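Pectate lyase (Cellvibrio cellulosa, PDB 1GXM) catalyses the anti-beta-elimination cleavage of pectate (polygalacturonic acid), the present chain being the catalytic module of a longer family 10 polysaccharide lyase. Local coordinates at residues D38-Y43 against L54-V59; K184-L189 against D282-R287. One frame throughout, in Å; residues are numbered along the deposited sequence.

Contact 1 (38-43 with 54-59) closes before contact 2 (184-189 with 282-287) opens along the chain, and the two lie on opposite sides of its centre, with about 31 Å between their nearest atoms. Both are partly buried and hold different elements. Contact 1 is a local return, in which a loop folds back on the end of helix 37-42 through tyrosines, valines and a leucine, without a hydrogen bond across. Contact 2 joins parts much further apart in sequence, a beta-hairpin tip and a loop between strands; there the chemistry is polar, with a buried glutamine amide and a water bridging the more exposed edge.

Contact 1 of 2, residues D38-Y43 against L54-V59; sequences DVVLSY and LDYNSV
The carbonyl oxygen of Val39, a residue whose side chain packs on Tyr56 and Val59, is gripped twice by Ser42: OG of Ser42 lies 2.6 Å from O of Val39, and the backbone N adds a weak bond. This grip belongs to the C-terminal end of helix 37-42 in the catalytic module, on which the following loop folds back. Ser42 OG also receives a bond from Gly62 N, tying a later part of that loop to the helix end. In the returning chain, Asp55 is the centre of an inverse gamma turn, and its carbonyl oxygen takes bonds from the backbone N atoms of both Ser58 and Val59.

The Tyr56 ring is wedged against the helix. Val40 CG2 sits over one face, 4.0 Å from the Tyr56 ring centroid and 19° off the normal, a CH-pi contact. Leu54 O lies near the rim above the opposite face, while Tyr43 CD2 approaches in the ring plane, 3.9 Å from Tyr56 CE1. The two tyrosines run past each other in opposite directions with their planes at 59°. Beyond the contact, Tyr56 OH bonds to Glu79 of helix 77-90, Trp32 meets the ring edge-to-face, and a bound glycerol lies nearby.

Tyr43 has CG anti to its carbonyl carbon (chi1 -73°). Leu54 CD1, Tyr56 CE1 and Val59 CG2 all approach its ring obliquely from the same side, Leu54 near the root, 3.5 Å from Tyr43 CD1, and Val59 near the hydroxyl end. Val39 CG1 packs 3.5 Å from the carbonyl O of Val59 and also reaches Tyr56 CD1 at the edge of that ring. Val59 CG2, in the crowded position between backbone N and carbonyl carbon, lies 3.4 Å from Tyr43 OH, whose hydrogen bond goes to the carbonyl O of Gly60.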
loop_
_atom_site.group_PDB
_atom_site.type_symbol
_atom_site.label_atom_id
_atom_site.label_comp_id
_atom_site.label_asym_id
_atom_site.label_seq_id
_atom_site.Cartn_x
_atom_site.Cartn_y
_atom_site.Cartn_z
ATOM N N ASP A 38 -25.479 -1.953 -0.827
ATOM C CA ASP A 38 -26.066 -2.630 0.331
ATOM C C ASP A 38 -25.354 -3.942 0.605
ATOM O O ASP A 38 -25.172 -4.320 1.759
ATOM C CB ASP A 38 -27.558 -2.898 0.111
ATOM C CG ASP A 38 -28.406 -1.684 0.334
ATOM O OD1 ASP A 38 -27.865 -0.644 0.745
ATOM O OD2 ASP A 38 -29.642 -1.706 0.145
ATOM N N VAL A 39 -24.969 -4.641 -0.451
ATOM C CA VAL A 39 -24.196 -5.866 -0.294
ATOM C C VAL A 39 -22.880 -5.539 0.404
ATOM O O VAL A 39 -22.559 -6.127 1.429
ATOM C CB VAL A 39 -23.938 -6.578 -1.632
ATOM C CG1 VAL A 39 -22.993 -7.774 -1.466
ATOM C CG2 VAL A 39 -25.243 -7.047 -2.209
ATOM N N VAL A 40 -22.143 -4.575 -0.125
ATOM C CA VAL A 40 -20.883 -4.182 0.508
ATOM C C VAL A 40 -21.092 -3.809 1.956
ATOM O O VAL A 40 -20.383 -4.259 2.840
ATOM C CB VAL A 40 -20.222 -3.025 -0.261
ATOM C CG1 VAL A 40 -18.999 -2.515 0.468
ATOM C CG2 VAL A 40 -19.864 -3.498 -1.631
ATOM N N LEU A 41 -22.092 -2.984 2.199
ATOM C CA LEU A 41 -22.386 -2.515 3.535
ATOM C C LEU A 41 -22.598 -3.698 4.491
ATOM O O LEU A 41 -22.164 -3.694 5.642
ATOM C CB LEU A 41 -23.639 -1.640 3.501
ATOM C CG LEU A 41 -24.165 -1.141 4.833
ATOM C CD1 LEU A 41 -23.138 -0.308 5.610
ATOM C CD2 LEU A 41 -25.412 -0.325 4.568
ATOM N N SER A 42 -23.291 -4.707 3.987
ATOM C CA SER A 42 -23.753 -5.819 4.802
ATOM C C SER A 42 -22.636 -6.746 5.266
ATOM O O SER A 42 -22.878 -7.554 6.149
ATOM C CB SER A 42 -24.804 -6.631 4.058
ATOM O OG SER A 42 -24.229 -7.388 3.030
ATOM N N TYR A 43 -21.432 -6.605 4.712
ATOM C CA TYR A 43 -20.286 -7.398 5.167
ATOM C C TYR A 43 -19.353 -6.655 6.106
ATOM O O TYR A 43 -18.389 -7.220 6.577
ATOM C CB TYR A 43 -19.490 -7.934 3.970
ATOM C CG TYR A 43 -20.239 -9.033 3.294
ATOM C CD1 TYR A 43 -20.143 -10.339 3.754
ATOM C CD2 TYR A 43 -21.101 -8.764 2.255
ATOM C CE1 TYR A 43 -20.869 -11.359 3.167
ATOM C CE2 TYR A 43 -21.843 -9.778 1.669
ATOM C CZ TYR A 43 -21.729 -11.073 2.141
ATOM O OH TYR A 43 -22.475 -12.093 1.575
ATOM N N LEU A 54 -14.235 -11.105 -0.408
ATOM C CA LEU A 54 -15.663 -11.308 -0.643
ATOM C C LEU A 54 -16.021 -10.894 -2.068
ATOM O O LEU A 54 -15.606 -9.837 -2.534
ATOM C CB LEU A 54 -16.491 -10.520 0.366
ATOM C CG LEU A 54 -16.342 -11.029 1.809
ATOM C CD1 LEU A 54 -16.748 -9.957 2.807
ATOM C CD2 LEU A 54 -17.166 -12.307 2.030
ATOM N N ASP A 55 -16.802 -11.734 -2.741
ATOM C CA ASP A 55 -17.183 -11.495 -4.135
ATOM C C ASP A 55 -18.468 -10.672 -4.179
ATOM O O ASP A 55 -19.550 -11.210 -4.396
ATOM C CB ASP A 55 -17.369 -12.838 -4.850
ATOM C CG ASP A 55 -17.482 -12.699 -6.367
ATOM O OD1 ASP A 55 -17.514 -11.562 -6.902
ATOM O OD2 ASP A 55 -17.573 -13.711 -7.103
ATOM N N TYR A 56 -18.345 -9.360 -3.981
ATOM C CA TYR A 56 -19.529 -8.508 -3.824
ATOM C C TYR A 56 -20.403 -8.466 -5.051
ATOM O O TYR A 56 -21.583 -8.195 -4.932
ATOM C CB TYR A 56 -19.154 -7.086 -3.479
ATOM C CG TYR A 56 -18.383 -6.963 -2.201
ATOM C CD1 TYR A 56 -18.930 -7.357 -0.991
ATOM C CD2 TYR A 56 -17.100 -6.438 -2.201
ATOM C CE1 TYR A 56 -18.219 -7.225 0.179
ATOM C CE2 TYR A 56 -16.397 -6.294 -1.044
ATOM C CZ TYR A 56 -16.945 -6.697 0.147
ATOM O OH TYR A 56 -16.230 -6.570 1.306
ATOM N N ASN A 57 -19.821 -8.707 -6.216
ATOM C CA ASN A 57 -20.581 -8.728 -7.456
ATOM C C ASN A 57 -21.448 -9.960 -7.627
ATOM O O ASN A 57 -22.347 -9.959 -8.470
ATOM C CB ASN A 57 -19.645 -8.572 -8.649
ATOM C CG ASN A 57 -19.128 -7.161 -8.782
ATOM O OD1 ASN A 57 -19.829 -6.208 -8.438
ATOM N ND2 ASN A 57 -17.888 -7.015 -9.254
ATOM N N SER A 58 -21.202 -11.004 -6.839
ATOM C CA SER A 58 -22.009 -12.225 -6.945
ATOM C C SER A 58 -22.857 -12.546 -5.707
ATOM O O SER A 58 -23.960 -13.072 -5.831
ATOM C CB SER A 58 -21.135 -13.428 -7.326
ATOM O OG SER A 58 -20.035 -13.589 -6.460
ATOM N N VAL A 59 -22.365 -12.212 -4.523
ATOM C CA VAL A 59 -23.034 -12.637 -3.304
ATOM C C VAL A 59 -24.201 -11.734 -2.925
ATOM O O VAL A 59 -24.245 -10.554 -3.270
ATOM C CB VAL A 59 -22.052 -12.766 -2.084
ATOM C CG1 VAL A 59 -20.936 -13.743 -2.392
ATOM C CG2 VAL A 59 -21.505 -11.409 -1.649
#

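Contact 2 of 2, residues K184-L189 against D282-R287; sequences KQNGVL and DLNTNR
Gln185 reaches over to the 282-287 loop and spends both amide hydrogens there: NE2 of Gln185 bonds to the carbonyl O of Leu283 at 2.9 Å and, nearly straight at 171°, to OD1 of Asn286, also at 2.9 Å. CG anti to the backbone N (chi1 -174°) starts an extended chain that delivers the amide. Both acceptors lie close to the Gln185 amide plane, although NE2 stands above the carbonyl plane of Leu283, and the Asn286 amide is turned 83° from that of Gln185. At the exposed edge Asn186 ND2 makes a weak bond to Asn284 O at 3.2 Å. Beside it a water accepts from Asn186 N and donates to Lys184 O and Asn284 OD1.

The donor residues sit on a beta-hairpin whose type I' turn runs from Gln185 to Val188. On the other side, Asp282 shapes the loop: its OD1 takes Asn284 N from above the carboxylate plane, an Asx turn, which Thr285 N, on the anti lone pair, extends to an Asx motif, while OD2 forms a salt bridge with Lys297. Further out, Arg250 donates to Gln185 OE1, Trp183 to Leu283 O and Trp245 to Asn286 OD1.

With two acceptors on NE2 and an arginine on OE1, the buried amide of Gln185 has its polar atoms satisfied and its flip state defined.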
loop_
_atom_site.group_PDB
_atom_site.type_symbol
_atom_site.label_atom_id
_atom_site.label_comp_id
_atom_site.label_asym_id
_atom_site.label_seq_id
_atom_site.Cartn_x
_atom_site.Cartn_y
_atom_site.Cartn_z
ATOM N N LYS A 184 18.083 2.480 5.740
ATOM C CA LYS A 184 19.370 3.101 5.488
ATOM C C LYS A 184 20.317 1.979 5.163
ATOM O O LYS A 184 20.662 1.140 5.995
ATOM C CB LYS A 184 19.840 3.899 6.687
ATOM C CG LYS A 184 19.011 5.145 6.921
ATOM C CD LYS A 184 19.189 5.805 8.316
ATOM C CE LYS A 184 20.494 5.551 9.005
ATOM N NZ LYS A 184 20.399 5.854 10.471
ATOM N N GLN A 185 20.696 1.975 3.905
ATOM C CA GLN A 185 21.530 0.959 3.327
ATOM C C GLN A 185 22.939 1.493 3.373
ATOM O O GLN A 185 23.309 2.316 2.550
ATOM C CB GLN A 185 21.103 0.731 1.895
ATOM C CG GLN A 185 21.820 -0.412 1.225
ATOM C CD GLN A 185 21.273 -0.611 -0.135
ATOM O OE1 GLN A 185 21.582 0.180 -1.034
ATOM N NE2 GLN A 185 20.411 -1.614 -0.303
ATOM N N ASN A 186 23.697 1.035 4.364
ATOM C CA ASN A 186 25.077 1.465 4.573
ATOM C C ASN A 186 25.144 2.979 4.534
ATOM O O ASN A 186 25.957 3.586 3.842
ATOM C CB ASN A 186 25.984 0.809 3.541
ATOM C CG ASN A 186 25.889 -0.699 3.579
ATOM O OD1 ASN A 186 26.006 -1.314 4.653
ATOM N ND2 ASN A 186 25.615 -1.309 2.422
ATOM N N GLY A 187 24.227 3.578 5.272
ATOM C CA GLY A 187 24.202 5.012 5.441
ATOM C C GLY A 187 23.353 5.779 4.454
ATOM O O GLY A 187 23.195 6.968 4.641
ATOM N N VAL A 188 22.825 5.120 3.418
ATOM C CA VAL A 188 22.095 5.783 2.330
ATOM C C VAL A 188 20.601 5.455 2.433
ATOM O O VAL A 188 20.227 4.303 2.508
ATOM C CB VAL A 188 22.589 5.306 0.969
ATOM C CG1 VAL A 188 21.790 5.924 -0.181
ATOM C CG2 VAL A 188 24.084 5.624 0.817
ATOM N N LEU A 189 19.751 6.466 2.436
ATOM C CA LEU A 189 18.318 6.252 2.537
ATOM C C LEU A 189 17.790 5.596 1.261
ATOM O O LEU A 189 18.102 6.050 0.164
ATOM C CB LEU A 189 17.616 7.586 2.737
ATOM C CG LEU A 189 16.297 7.629 3.444
ATOM C CD1 LEU A 189 16.311 6.941 4.828
ATOM C CD2 LEU A 189 15.910 9.113 3.608
ATOM N N ASP A 282 18.068 -7.451 -1.601
ATOM C CA ASP A 282 18.792 -7.622 -0.359
ATOM C C ASP A 282 19.009 -6.265 0.311
ATOM O O ASP A 282 19.439 -5.306 -0.335
ATOM C CB ASP A 282 20.115 -8.317 -0.621
ATOM C CG ASP A 282 20.884 -8.572 0.629
ATOM O OD1 ASP A 282 21.649 -7.678 1.077
ATOM O OD2 ASP A 282 20.748 -9.625 1.234
ATOM N N LEU A 283 18.755 -6.202 1.614
ATOM C CA LEU A 283 18.806 -4.961 2.360
ATOM C C LEU A 283 20.148 -4.268 2.240
ATOM O O LEU A 283 20.204 -3.064 2.189
ATOM C CB LEU A 283 18.495 -5.233 3.824
ATOM C CG LEU A 283 17.032 -5.529 4.095
ATOM C CD1 LEU A 283 16.887 -6.065 5.487
ATOM C CD2 LEU A 283 16.144 -4.303 3.939
ATOM N N ASN A 284 21.218 -5.037 2.219
ATOM C CA ASN A 284 22.548 -4.457 2.266
ATOM C C ASN A 284 23.243 -4.401 0.914
ATOM O O ASN A 284 23.940 -3.425 0.657
ATOM C CB ASN A 284 23.411 -5.170 3.301
ATOM C CG ASN A 284 22.957 -4.897 4.711
ATOM O OD1 ASN A 284 22.682 -3.763 5.054
ATOM N ND2 ASN A 284 22.857 -5.934 5.518
ATOM N N THR A 285 23.102 -5.408 0.067
ATOM C CA THR A 285 23.791 -5.404 -1.227
ATOM C C THR A 285 22.964 -4.816 -2.349
ATOM O O THR A 285 23.471 -4.564 -3.448
ATOM C CB THR A 285 24.148 -6.798 -1.690
ATOM O OG1 THR A 285 22.942 -7.550 -1.880
ATOM C CG2 THR A 285 24.993 -7.544 -0.665
ATOM N N ASN A 286 21.665 -4.703 -2.131
ATOM C CA ASN A 286 20.746 -4.239 -3.158
ATOM C C ASN A 286 20.639 -5.211 -4.330
ATOM O O ASN A 286 20.239 -4.821 -5.413
ATOM C CB ASN A 286 21.085 -2.833 -3.657
ATOM C CG ASN A 286 19.854 -2.019 -3.877
ATOM O OD1 ASN A 286 19.155 -1.719 -2.922
ATOM N ND2 ASN A 286 19.566 -1.643 -5.122
ATOM N N ARG A 287 20.969 -6.474 -4.098
ATOM C CA ARG A 287 20.834 -7.508 -5.112
ATOM C C ARG A 287 19.434 -8.071 -5.106
ATOM O O ARG A 287 18.909 -8.450 -4.057
ATOM C CB ARG A 287 21.813 -8.640 -4.854
ATOM C CG ARG A 287 21.993 -9.575 -6.009
ATOM C CD ARG A 287 23.184 -10.504 -5.881
ATOM N NE ARG A 287 23.213 -11.393 -7.031
ATOM C CZ ARG A 287 23.911 -12.501 -7.087
ATOM N NH1 ARG A 287 24.639 -12.857 -6.055
ATOM N NH2 ARG A 287 23.872 -13.245 -8.184
HETATM O O HOH W 1 22.627 -1.260 5.664
#